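Local atomic coordinates of 4-methyl-5(B-hydroxyethyl)-thiazole monophosphate biosynthesis enzyme (Vibrio cholerae O1 biovar El Tor, PDB entry 3OT1), a protein that is of unproven function, belongs to the DJ-1/PfpI family and may take part in making the thiazole phosphate precursor of thiamine. Residues Ala69-Val81 with Ala99-Thr113. Numbering follows the deposited sequence.
Sequences AEAFDALALPGGV and AFSQQGKLVAAICAT
Leu75 N donates to Leu106 O, and Leu75 O accepts from Ala108 N (2.8 Å); Leu77 N and O repeat the pattern with Ala108 O and Ile110 N. One strand thus uses both polar atoms of alternate residues, the ladder of parallel neighbours, here only 8° apart in direction. Helices 81-88 and 91-102 link strands 74-77 and 106-110 in a beta-alpha-beta crossover of the mixed sheet. Small Ala76 and Ala108 let helices 22-34 and 166-178 close on their face, while Leu75 and Leu77 fill the other.

Apolar packing centres on Phe100, from helix 91-102. Leu75 CB sits over the middle of its ring, 3.6 Å from the centroid, in a CH-pi contact; on the opposite face Ala69 CB lies toward the rim. Phe72 CB meets the ring edge, 3.6 Å from Phe100 CZ. With CG of Leu75 anti to its backbone N (chi1 179°), both methyls also reach the ring.

Lys105 stretches its extended chain alongside the 69-73 turn. Its NZ donates to Phe72 O (2.8 Å), almost in line with the carbonyl, and to Ala69 O from above the carbonyl plane, opposite Phe72 N; Gln103 OE1 and a water also lie within bonding distance, so four acceptors share three N-H donors. A lysine suits this place, long enough to bring several N-H donors to the Ala69 and Phe72 carbonyls at the turn.

Past the strands, Thr113 OG1 donates to Pro78 O (2.7 Å), and Gly80 N points straight at Cys111 SG, 3.5 Å away. Gly79 leaves room for Cys111, whose positive phi and tight turn recall the nucleophile elbow of DJ-1 relatives. The N-H directed at sulfur helps hold the side chain in position, consistent with a reactive cysteine at the carboxyl ends of the strands.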
loop_
_atom_site.group_PDB
_atom_site.type_symbol
_atom_site.label_atom_id
_atom_site.label_comp_id
_atom_site.label_asym_id
_atom_site.label_seq_id
_atom_site.Cartn_x
_atom_site.Cartn_y
_atom_site.Cartn_z
ATOM N N ALA A 69 12.001 -19.411 -13.279
ATOM C CA ALA A 69 12.888 -18.357 -12.848
ATOM C C ALA A 69 13.614 -17.659 -13.982
ATOM O O ALA A 69 13.924 -16.497 -13.855
ATOM C CB ALA A 69 13.868 -18.885 -11.805
ATOM N N GLU A 70 13.907 -18.350 -15.106
ATOM C CA GLU A 70 14.673 -17.713 -16.210
ATOM C C GLU A 70 13.924 -16.564 -16.864
ATOM O O GLU A 70 14.545 -15.728 -17.537
ATOM C CB GLU A 70 15.131 -18.701 -17.301
ATOM C CG GLU A 70 14.085 -19.078 -18.339
ATOM C CD GLU A 70 13.051 -20.060 -17.823
ATOM O OE1 GLU A 70 11.992 -20.192 -18.487
ATOM O OE2 GLU A 70 13.295 -20.698 -16.769
ATOM N N ALA A 71 12.600 -16.503 -16.659
ATOM C CA ALA A 71 11.783 -15.417 -17.203
ATOM C C ALA A 71 11.801 -14.164 -16.340
ATOM O O ALA A 71 11.137 -13.193 -16.679
ATOM C CB ALA A 71 10.351 -15.870 -17.402
ATOM N N PHE A 72 12.538 -14.180 -15.226
ATOM C CA PHE A 72 12.519 -13.060 -14.284
ATOM C C PHE A 72 13.912 -12.697 -13.825
ATOM O O PHE A 72 14.819 -13.533 -13.823
ATOM C CB PHE A 72 11.644 -13.417 -13.069
ATOM C CG PHE A 72 10.239 -13.778 -13.452
ATOM C CD1 PHE A 72 9.306 -12.786 -13.701
ATOM C CD2 PHE A 72 9.839 -15.089 -13.607
ATOM C CE1 PHE A 72 8.011 -13.097 -14.072
ATOM C CE2 PHE A 72 8.551 -15.403 -13.978
ATOM C CZ PHE A 72 7.620 -14.386 -14.198
ATOM N N ASP A 73 14.059 -11.472 -13.364
ATOM C CA ASP A 73 15.284 -10.990 -12.773
ATOM C C ASP A 73 15.278 -11.020 -11.257
ATOM O O ASP A 73 16.336 -10.982 -10.662
ATOM C CB ASP A 73 15.550 -9.583 -13.267
ATOM C CG ASP A 73 15.676 -9.553 -14.781
ATOM O OD1 ASP A 73 16.559 -10.247 -15.320
ATOM O OD2 ASP A 73 14.840 -8.915 -15.429
ATOM N N ALA A 74 14.093 -11.051 -10.634
ATOM C CA ALA A 74 14.011 -11.033 -9.186
ATOM C C ALA A 74 12.669 -11.556 -8.738
ATOM O O ALA A 74 11.688 -11.542 -9.480
ATOM C CB ALA A 74 14.250 -9.625 -8.642
ATOM N N LEU A 75 12.670 -12.029 -7.492
ATOM C CA LEU A 75 11.508 -12.607 -6.830
ATOM C C LEU A 75 11.209 -11.746 -5.607
ATOM O O LEU A 75 12.102 -11.512 -4.806
ATOM C CB LEU A 75 11.843 -14.046 -6.401
ATOM C CG LEU A 75 10.758 -14.817 -5.665
ATOM C CD1 LEU A 75 9.518 -15.067 -6.531
ATOM C CD2 LEU A 75 11.315 -16.116 -5.115
ATOM N N ALA A 76 9.960 -11.286 -5.458
ATOM C CA ALA A 76 9.555 -10.474 -4.319
ATOM C C ALA A 76 8.365 -11.122 -3.620
ATOM O O ALA A 76 7.311 -11.335 -4.245
ATOM C CB ALA A 76 9.195 -9.075 -4.750
ATOM N N LEU A 77 8.555 -11.453 -2.349
ATOM C CA LEU A 77 7.580 -12.203 -1.581
ATOM C C LEU A 77 6.915 -11.304 -0.544
ATOM O O LEU A 77 7.549 -10.860 0.412
ATOM C CB LEU A 77 8.262 -13.363 -0.858
ATOM C CG LEU A 77 9.031 -14.361 -1.739
ATOM C CD1 LEU A 77 9.641 -15.440 -0.840
ATOM C CD2 LEU A 77 8.134 -14.999 -2.764
ATOM N N PRO A 78 5.604 -11.037 -0.719
ATOM C CA PRO A 78 4.851 -10.337 0.318
ATOM C C PRO A 78 4.762 -11.149 1.607
ATOM O O PRO A 78 4.995 -12.361 1.596
ATOM C CB PRO A 78 3.464 -10.163 -0.319
ATOM C CG PRO A 78 3.709 -10.288 -1.824
ATOM C CD PRO A 78 4.791 -11.322 -1.919
ATOM N N GLY A 79 4.369 -10.476 2.672
ATOM C CA GLY A 79 4.105 -11.116 3.950
ATOM C C GLY A 79 2.631 -11.346 4.179
ATOM O O GLY A 79 1.890 -11.708 3.265
ATOM N N GLY A 80 2.202 -11.131 5.411
ATOM C CA GLY A 80 0.921 -11.618 5.916
ATOM C C GLY A 80 1.114 -13.000 6.490
ATOM O O GLY A 80 1.835 -13.801 5.907
ATOM N N VAL A 81 0.465 -13.290 7.617
ATOM C CA VAL A 81 0.708 -14.551 8.290
ATOM C C VAL A 81 0.154 -15.731 7.496
ATOM O O VAL A 81 0.868 -16.717 7.208
ATOM C CB VAL A 81 0.168 -14.511 9.715
ATOM C CG1 VAL A 81 0.304 -15.878 10.370
ATOM C CG2 VAL A 81 0.900 -13.452 10.532
ATOM N N ALA A 99 15.402 -21.858 -7.124
ATOM C CA ALA A 99 15.767 -21.571 -8.518
ATOM C C ALA A 99 16.325 -20.162 -8.668
ATOM O O ALA A 99 17.353 -19.974 -9.319
ATOM C CB ALA A 99 14.586 -21.794 -9.454
ATOM N N PHE A 100 15.665 -19.158 -8.100
ATOM C CA PHE A 100 16.139 -17.784 -8.188
ATOM C C PHE A 100 17.493 -17.637 -7.514
ATOM O O PHE A 100 18.408 -17.037 -8.058
ATOM C CB PHE A 100 15.144 -16.801 -7.552
ATOM C CG PHE A 100 14.053 -16.345 -8.486
ATOM C CD1 PHE A 100 14.155 -15.147 -9.188
ATOM C CD2 PHE A 100 12.903 -17.071 -8.634
ATOM C CE1 PHE A 100 13.164 -14.706 -10.027
ATOM C CE2 PHE A 100 11.865 -16.628 -9.456
ATOM C CZ PHE A 100 12.006 -15.438 -10.157
ATOM N N SER A 101 17.628 -18.170 -6.311
ATOM C CA SER A 101 18.854 -18.018 -5.571
ATOM C C SER A 101 20.024 -18.719 -6.264
ATOM O O SER A 101 21.121 -18.186 -6.276
ATOM C CB SER A 101 18.714 -18.435 -4.105
ATOM O OG SER A 101 18.430 -19.792 -3.995
ATOM N N GLN A 102 19.758 -19.853 -6.889
ATOM C CA GLN A 102 20.820 -20.610 -7.586
ATOM C C GLN A 102 21.112 -20.056 -8.973
ATOM O O GLN A 102 22.021 -20.495 -9.642
ATOM C CB GLN A 102 20.443 -22.075 -7.652
ATOM C CG GLN A 102 20.470 -22.728 -6.263
ATOM C CD GLN A 102 19.827 -24.094 -6.191
ATOM O OE1 GLN A 102 19.783 -24.833 -7.183
ATOM N NE2 GLN A 102 19.405 -24.471 -4.990
ATOM N N GLN A 103 20.372 -19.060 -9.406
ATOM C CA GLN A 103 20.677 -18.259 -10.590
ATOM C C GLN A 103 21.308 -16.913 -10.250
ATOM O O GLN A 103 21.539 -16.097 -11.133
ATOM C CB GLN A 103 19.426 -18.075 -11.429
ATOM C CG GLN A 103 18.978 -19.374 -12.025
ATOM C CD GLN A 103 17.715 -19.287 -12.829
ATOM O OE1 GLN A 103 17.243 -18.209 -13.186
ATOM N NE2 GLN A 103 17.138 -20.441 -13.120
ATOM N N GLY A 104 21.595 -16.689 -8.970
ATOM C CA GLY A 104 22.241 -15.478 -8.513
ATOM C C GLY A 104 21.351 -14.257 -8.481
ATOM O O GLY A 104 21.846 -13.135 -8.413
ATOM N N LYS A 105 20.042 -14.469 -8.507
ATOM C CA LYS A 105 19.082 -13.372 -8.596
ATOM C C LYS A 105 18.613 -12.909 -7.246
ATOM O O LYS A 105 18.479 -13.708 -6.332
ATOM C CB LYS A 105 17.898 -13.826 -9.422
ATOM C CG LYS A 105 18.275 -14.051 -10.902
ATOM C CD LYS A 105 17.200 -14.759 -11.702
ATOM C CE LYS A 105 17.625 -14.821 -13.164
ATOM N NZ LYS A 105 16.675 -15.614 -13.977
ATOM N N LEU A 106 18.313 -11.616 -7.154
ATOM C CA LEU A 106 17.729 -11.059 -5.957
ATOM C C LEU A 106 16.434 -11.759 -5.572
ATOM O O LEU A 106 15.505 -11.872 -6.366
ATOM C CB LEU A 106 17.454 -9.583 -6.196
ATOM C CG LEU A 106 16.906 -8.794 -5.006
ATOM C CD1 LEU A 106 17.910 -8.750 -3.836
ATOM C CD2 LEU A 106 16.512 -7.368 -5.458
ATOM N N VAL A 107 16.392 -12.173 -4.305
ATOM C CA VAL A 107 15.174 -12.604 -3.639
ATOM C C VAL A 107 14.917 -11.596 -2.528
ATOM O O VAL A 107 15.815 -11.273 -1.746
ATOM C CB VAL A 107 15.286 -14.033 -3.118
ATOM C CG1 VAL A 107 14.036 -14.382 -2.300
ATOM C CG2 VAL A 107 15.502 -15.005 -4.290
ATOM N N ALA A 108 13.679 -11.099 -2.495
ATOM C CA ALA A 108 13.277 -10.064 -1.549
ATOM C C ALA A 108 12.044 -10.552 -0.811
ATOM O O ALA A 108 11.157 -11.105 -1.437
ATOM C CB ALA A 108 12.975 -8.774 -2.319
ATOM N N ALA A 109 11.981 -10.356 0.491
ATOM C CA ALA A 109 10.828 -10.788 1.264
ATOM C C ALA A 109 10.588 -9.885 2.453
ATOM O O ALA A 109 11.516 -9.333 3.028
ATOM C CB ALA A 109 11.015 -12.231 1.744
ATOM N N ILE A 110 9.323 -9.762 2.849
ATOM C CA ILE A 110 8.939 -8.837 3.892
ATOM C C ILE A 110 8.039 -9.504 4.917
ATOM O O ILE A 110 7.339 -10.470 4.627
ATOM C CB ILE A 110 8.282 -7.577 3.252
ATOM C CG1 ILE A 110 8.031 -6.434 4.247
ATOM C CG2 ILE A 110 7.031 -7.941 2.468
ATOM C CD1 ILE A 110 7.772 -5.107 3.566
ATOM N N CYS A 111 8.019 -8.890 6.103
ATOM C CA CYS A 111 7.044 -9.196 7.130
ATOM C C CYS A 111 7.178 -10.630 7.670
ATOM O O CYS A 111 8.253 -11.001 8.122
ATOM C CB CYS A 111 5.667 -8.857 6.515
ATOM S SG CYS A 111 4.185 -9.020 7.456
ATOM N N ALA A 112 6.113 -11.423 7.658
ATOM C CA ALA A 112 6.174 -12.770 8.214
ATOM C C ALA A 112 7.023 -13.726 7.384
ATOM O O ALA A 112 7.442 -14.770 7.875
ATOM C CB ALA A 112 4.753 -13.349 8.391
ATOM N N THR A 113 7.213 -13.429 6.107
ATOM C CA THR A 113 7.773 -14.409 5.200
ATOM C C THR A 113 9.189 -14.873 5.538
ATOM O O THR A 113 9.448 -16.053 5.474
ATOM C CB THR A 113 7.587 -13.919 3.757
ATOM O OG1 THR A 113 6.178 -13.930 3.500
ATOM C CG2 THR A 113 8.309 -14.789 2.770
HETATM O O HOH W 1 15.391 -21.456 -15.201
HETATM O O HOH W 2 17.562 -15.621 -16.521
HETATM O O HOH W 3 18.661 -10.066 -9.609
#